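Local coordinates for putative glycosyltransferase (Mannosyltransferase) involved in glycosylating the PBCV-1 major capsid protein (Paramecium bursaria Chlorella virus 1, PDB 2P6W) that probably transfers sugar from a nucleotide donor during glycosylation of the viral major capsid protein, this chain being its manganese-binding N-terminal GT-A-type domain, at residues 27-30 and 31-35; 163-166 and 167-171; 182-185 and 186-189. All coordinates share one frame; numbering follows the deposited sequence.

How the interactions relate
Three local contacts lie in series along one GT-A-type domain. Interaction 1 is in helix 20-36, the crossover between strands 8-13 and 39-43 at one border of the six-stranded mixed sheet. Interaction 2 turns the chain from helix 153-164 into strand 169-172 at the other border, so their centres are about 30 Å apart, on opposite sides of the chain's centre. Interaction 3, centred about 22 Å from interaction 1 and about 28 Å from interaction 2, lies in the loop leading into strand 193-195, which carries the manganese ligand H195. The contacts thus mark both sheet borders and an approach to the metal site; the side chains of V29 and A183 are each about 12 Å from the ion.

Interaction 1. Residues 27-30 and 31-35; sequences ELVE and EYCSI
E27, L28, V29 and E30 accept in turn, through their carbonyl oxygens, from the backbone N-H groups of E31, Y32, C33 and S34. These are four successive i to i+4 links of helix 20-36, the crossover helix of the beta-alpha-beta unit between strands 8-13 and 39-43. Two polar side chains add to this ladder on the outer side. The S34 hydroxyl turns back on its own helix: with chi1 77°, OG sits between backbone N and carbonyl carbon and donates to E31 O at 2.6 Å, an oxygen that also accepts from I35 N. E31, CG anti to the backbone N (chi1 179°) and extended beyond, passes slantwise across the L28 side chain, whose CD2 methyl lies 4.1 Å from E31 OE1. A water donates both to L28 O (2.8 Å) and to E31 OE1 (2.9 Å), bridging carbonyl and carboxylate. The other oxygen, OE2, forms a salt bridge with K90, and Y32 OH is hydrogen-bonded to K92 O. The apolar contact is looser: V29 CG1 lies 4.4 Å from C33 SG, one turn on, and both residues also touch I10 and F40 of the flanking strands. The helix thus has two chemistries: its buried side meets the sheet through apolar groups, while on the outer side L28 O and E31 O, already bonded within the helix, each take a further donor, one water and one hydroxyl.

Interaction 2. Residues 163-166 and 167-171; sequences PRIP and GRYIV
This is a surface turn that carries the chain from the end of helix 153-164 into strand 169-172, the outermost strand at one border of the six-stranded mixed sheet. The motif is a type II beta turn from I165 to R168, with P166 and G167 at its two central positions. The turn is closed by R168 N donating to I165 O at 3.0 Å, with an N-H...O angle of 151° and the donor tilted from the carbonyl plane. P166 and G167 have the backbone angles of this turn type: the proline ring restrains phi of P166, and the positive phi of G167 (82°) is readily adopted by glycine, which has no side chain to meet P166 O.

Side chains also meet across the turn. The CB atoms of I165 and R168, at the two ends of the turn, lie 4.2 Å apart, and the first methylene groups of R168 run past the turn: R168 CB is 3.5 Å from I165 O and R168 CG 3.7 Å from P166 O. Beyond them the arginine bends at chi3 and leaves the turn, its NE bonding to N104 O. Y169 comes back instead. Its CG stands between backbone N and carbonyl carbon (chi1 62°), which brings the ring back towards I165 and P166, where it also stacks with F162 and touches Y107 of the neighbouring strand 107-110. I165 reaches the same tyrosine through CG1, 4.3 Å from Y169 CD2. The carbonyl that closes the turn meets the ring too: I165 O lies at its edge, near the ring plane, 3.5 Å from Y169 CD2.

Interaction 3. Residues 182-185 and 186-189; sequences KAYP and EHVK
Y184 O is gripped by two backbone N-H groups: H187 N donates to it at 2.9 Å, closing a type I beta turn from Y184 to H187 with P185 and E186 in the central positions, and V188 N adds a weak bond at 3.4 Å. The H187 donor stands well above the carbonyl plane, 50° out of it. V188 N also reaches P185 O weakly, and a water donating to P185 O at 2.6 Å accepts from K189 N, so the next link of this bend passes through solvent. E186 folds back over the proline: CG takes the position between backbone N and carbonyl carbon (chi1 73°), and a second bend at chi2 brings E186 OE1 to 3.3 Å from P185 CD. OE2 accepts from another water, at 2.7 Å, which also donates to A183 O. H187 CD2 comes to 3.9 Å from Y184 CB, and both rings meet Y175, H187 stacked on it and Y184 edge-to-face. In this surface loop between strands 179-180 and 193-195, polar backbone atoms are therefore satisfied partly by water, while the aromatic groups and the Y184 OH bond to A113 O hold its inner side.

Interaction 1. Residues 27-30 and 31-35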
# COMPACT_ATOMS: atom_id res chain seq x y z
N GLU A 27 11.06 7.48 6.17
CA GLU A 27 11.42 7.79 7.56
C GLU A 27 10.24 7.67 8.51
O GLU A 27 10.35 7.08 9.59
CB GLU A 27 12.04 9.18 7.67
CG GLU A 27 13.49 9.19 7.18
CD GLU A 27 14.05 10.58 6.96
OE1 GLU A 27 13.35 11.57 7.28
OE2 GLU A 27 15.19 10.67 6.45
N LEU A 28 9.10 8.23 8.11
CA LEU A 28 7.90 8.22 8.96
C LEU A 28 7.32 6.81 9.11
O LEU A 28 6.91 6.41 10.20
CB LEU A 28 6.85 9.19 8.42
CG LEU A 28 7.27 10.66 8.41
CD1 LEU A 28 6.08 11.50 7.92
CD2 LEU A 28 7.70 11.07 9.80
N VAL A 29 7.32 6.04 8.03
CA VAL A 29 6.87 4.64 8.13
C VAL A 29 7.81 3.81 9.00
O VAL A 29 7.34 3.04 9.87
CB VAL A 29 6.62 4.02 6.74
CG1 VAL A 29 6.14 2.56 6.86
CG2 VAL A 29 5.57 4.83 5.98
N GLU A 30 9.12 3.97 8.81
CA GLU A 30 10.08 3.22 9.62
C GLU A 30 9.89 3.56 11.11
O GLU A 30 9.88 2.66 11.98
CB GLU A 30 11.52 3.52 9.16
CG GLU A 30 12.56 2.60 9.81
CD GLU A 30 13.84 2.42 9.00
OE1 GLU A 30 14.11 3.21 8.06
OE2 GLU A 30 14.59 1.45 9.31
N GLU A 31 9.70 4.85 11.39
CA GLU A 31 9.51 5.28 12.77
C GLU A 31 8.26 4.62 13.32
O GLU A 31 8.25 4.08 14.43
CB GLU A 31 9.33 6.80 12.87
CG GLU A 31 9.10 7.24 14.31
CD GLU A 31 8.53 8.64 14.43
OE1 GLU A 31 8.14 9.24 13.40
OE2 GLU A 31 8.46 9.12 15.59
N TYR A 32 7.20 4.67 12.52
CA TYR A 32 5.93 4.09 12.95
C TYR A 32 6.09 2.59 13.29
O TYR A 32 5.59 2.11 14.32
CB TYR A 32 4.87 4.31 11.87
CG TYR A 32 3.51 3.78 12.26
CD1 TYR A 32 2.74 4.42 13.23
CD2 TYR A 32 3.00 2.63 11.64
CE1 TYR A 32 1.48 3.92 13.60
CE2 TYR A 32 1.76 2.12 12.00
CZ TYR A 32 1.00 2.76 12.98
OH TYR A 32 -0.23 2.25 13.34
N CYS A 33 6.80 1.85 12.44
CA CYS A 33 7.05 0.44 12.71
C CYS A 33 7.79 0.22 14.03
O CYS A 33 7.45 -0.68 14.79
CB CYS A 33 7.81 -0.19 11.56
SG CYS A 33 6.78 -0.35 10.07
N SER A 34 8.78 1.07 14.29
CA SER A 34 9.57 0.96 15.52
C SER A 34 8.69 1.17 16.77
O SER A 34 8.89 0.50 17.79
CB SER A 34 10.75 1.95 15.51
OG SER A 34 10.32 3.27 15.79
N ILE A 35 7.73 2.08 16.67
CA ILE A 35 6.84 2.38 17.80
C ILE A 35 5.98 1.18 18.21
O ILE A 35 5.77 0.92 19.41
CB ILE A 35 5.99 3.64 17.54
CG1 ILE A 35 6.89 4.88 17.49
CG2 ILE A 35 4.90 3.84 18.63
CD1 ILE A 35 6.23 6.14 16.95
O HOH W 1 5.84 8.04 12.21

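Interaction 2. Residues 163-166 and 167-171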
# COMPACT_ATOMS: atom_id res chain seq x y z
N PRO A 163 -12.76 -11.99 -7.91
CA PRO A 163 -13.75 -13.00 -8.34
C PRO A 163 -13.40 -14.42 -7.97
O PRO A 163 -14.31 -15.26 -7.84
CB PRO A 163 -13.76 -12.84 -9.86
CG PRO A 163 -13.38 -11.43 -10.09
CD PRO A 163 -12.32 -11.16 -9.04
N ARG A 164 -12.11 -14.70 -7.77
CA ARG A 164 -11.66 -16.06 -7.52
C ARG A 164 -11.60 -16.41 -6.04
O ARG A 164 -11.37 -17.58 -5.70
CB ARG A 164 -10.29 -16.26 -8.18
CG ARG A 164 -10.32 -16.36 -9.72
CD ARG A 164 -8.91 -16.28 -10.30
NE ARG A 164 -8.91 -16.61 -11.73
CZ ARG A 164 -9.38 -15.82 -12.69
NH1 ARG A 164 -9.88 -14.63 -12.39
NH2 ARG A 164 -9.37 -16.23 -13.96
N ILE A 165 -11.79 -15.41 -5.17
CA ILE A 165 -11.76 -15.60 -3.70
C ILE A 165 -13.01 -14.98 -3.02
O ILE A 165 -12.90 -14.15 -2.10
CB ILE A 165 -10.42 -15.11 -3.07
CG1 ILE A 165 -10.16 -13.64 -3.42
CG2 ILE A 165 -9.23 -15.97 -3.56
CD1 ILE A 165 -9.16 -12.95 -2.48
N PRO A 166 -14.21 -15.40 -3.45
CA PRO A 166 -15.42 -14.81 -2.92
C PRO A 166 -15.45 -14.93 -1.40
O PRO A 166 -15.14 -16.00 -0.85
CB PRO A 166 -16.53 -15.65 -3.56
CG PRO A 166 -15.88 -16.95 -3.87
CD PRO A 166 -14.52 -16.51 -4.37
N GLY A 167 -15.80 -13.83 -0.73
CA GLY A 167 -15.92 -13.82 0.71
C GLY A 167 -14.62 -13.65 1.48
O GLY A 167 -14.63 -13.60 2.71
N ARG A 168 -13.50 -13.56 0.76
CA ARG A 168 -12.21 -13.53 1.45
C ARG A 168 -11.52 -12.18 1.27
O ARG A 168 -10.30 -12.07 1.39
CB ARG A 168 -11.32 -14.70 1.01
CG ARG A 168 -12.00 -16.06 1.19
CD ARG A 168 -10.97 -17.19 1.15
NE ARG A 168 -10.03 -17.15 2.27
CZ ARG A 168 -9.04 -18.02 2.42
NH1 ARG A 168 -8.86 -18.96 1.52
NH2 ARG A 168 -8.22 -17.94 3.47
N TYR A 169 -12.31 -11.14 1.01
CA TYR A 169 -11.77 -9.78 0.95
C TYR A 169 -12.80 -8.79 1.45
O TYR A 169 -14.01 -9.06 1.43
CB TYR A 169 -11.38 -9.42 -0.48
CG TYR A 169 -12.52 -9.44 -1.47
CD1 TYR A 169 -13.26 -8.28 -1.73
CD2 TYR A 169 -12.89 -10.63 -2.13
CE1 TYR A 169 -14.32 -8.31 -2.66
CE2 TYR A 169 -13.93 -10.65 -3.07
CZ TYR A 169 -14.64 -9.49 -3.30
OH TYR A 169 -15.69 -9.51 -4.20
N ILE A 170 -12.31 -7.62 1.88
CA ILE A 170 -13.19 -6.55 2.31
C ILE A 170 -12.72 -5.26 1.65
O ILE A 170 -11.52 -5.00 1.59
CB ILE A 170 -13.22 -6.37 3.84
CG1 ILE A 170 -13.70 -7.67 4.52
CG2 ILE A 170 -14.18 -5.24 4.23
CD1 ILE A 170 -13.78 -7.58 6.08
N VAL A 171 -13.68 -4.47 1.17
CA VAL A 171 -13.42 -3.11 0.69
C VAL A 171 -14.00 -2.17 1.73
O VAL A 171 -15.21 -2.17 1.97
CB VAL A 171 -14.05 -2.83 -0.71
CG1 VAL A 171 -13.72 -1.42 -1.17
CG2 VAL A 171 -13.54 -3.84 -1.74

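Interaction 3. Residues 182-185 and 186-189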
# COMPACT_ATOMS: atom_id res chain seq x y z
N LYS A 182 -6.19 15.09 -1.61
CA LYS A 182 -7.04 16.03 -2.34
C LYS A 182 -8.54 15.70 -2.24
O LYS A 182 -9.38 16.60 -2.33
CB LYS A 182 -6.60 16.14 -3.80
CG LYS A 182 -5.36 17.04 -3.95
CD LYS A 182 -4.86 17.10 -5.37
CE LYS A 182 -3.87 18.23 -5.56
NZ LYS A 182 -3.54 18.46 -7.01
N ALA A 183 -8.84 14.42 -2.07
CA ALA A 183 -10.22 13.92 -2.08
C ALA A 183 -10.93 14.02 -0.73
O ALA A 183 -12.15 14.25 -0.68
CB ALA A 183 -10.23 12.49 -2.56
N TYR A 184 -10.16 13.79 0.34
CA TYR A 184 -10.71 13.80 1.70
C TYR A 184 -9.94 14.74 2.63
O TYR A 184 -9.49 14.33 3.69
CB TYR A 184 -10.70 12.36 2.28
CG TYR A 184 -11.28 11.31 1.37
CD1 TYR A 184 -12.66 11.26 1.09
CD2 TYR A 184 -10.46 10.34 0.78
CE1 TYR A 184 -13.19 10.28 0.24
CE2 TYR A 184 -10.98 9.35 -0.05
CZ TYR A 184 -12.35 9.33 -0.32
OH TYR A 184 -12.82 8.35 -1.16
N PRO A 185 -9.83 16.04 2.25
CA PRO A 185 -9.02 17.00 3.02
C PRO A 185 -9.46 17.09 4.47
O PRO A 185 -8.61 17.30 5.34
CB PRO A 185 -9.29 18.34 2.32
CG PRO A 185 -10.54 18.12 1.49
CD PRO A 185 -10.47 16.67 1.08
N GLU A 186 -10.76 16.94 4.70
CA GLU A 186 -11.38 17.05 6.03
C GLU A 186 -11.02 15.89 6.97
O GLU A 186 -11.19 16.00 8.19
CB GLU A 186 -12.91 17.16 5.90
CG GLU A 186 -13.67 15.86 5.50
CD GLU A 186 -13.76 15.58 3.99
OE1 GLU A 186 -12.98 16.18 3.22
OE2 GLU A 186 -14.59 14.73 3.58
N HIS A 187 -10.55 14.78 6.39
CA HIS A 187 -10.25 13.58 7.16
C HIS A 187 -8.76 13.44 7.43
O HIS A 187 -8.37 12.61 8.27
CB HIS A 187 -10.74 12.32 6.44
CG HIS A 187 -12.23 12.19 6.35
ND1 HIS A 187 -13.01 11.68 7.37
CD2 HIS A 187 -13.09 12.48 5.34
CE1 HIS A 187 -14.27 11.67 7.00
NE2 HIS A 187 -14.35 12.14 5.77
N VAL A 188 -7.94 14.20 6.71
CA VAL A 188 -6.48 14.08 6.82
C VAL A 188 -5.99 14.19 8.27
O VAL A 188 -5.19 13.37 8.71
CB VAL A 188 -5.73 15.12 5.94
CG1 VAL A 188 -4.24 15.13 6.28
CG2 VAL A 188 -5.94 14.82 4.46
N LYS A 189 -6.52 15.17 8.99
CA LYS A 189 -6.18 15.39 10.41
C LYS A 189 -6.28 14.14 11.29
O LYS A 189 -5.48 13.96 12.20
CB LYS A 189 -7.06 16.53 10.98
CG LYS A 189 -8.55 16.18 11.16
CD LYS A 189 -9.41 17.37 11.61
CE LYS A 189 -10.83 16.94 11.93
NZ LYS A 189 -11.78 18.09 12.06
O HOH W 2 -14.42 14.68 0.85
O HOH W 3 -8.13 17.24 7.91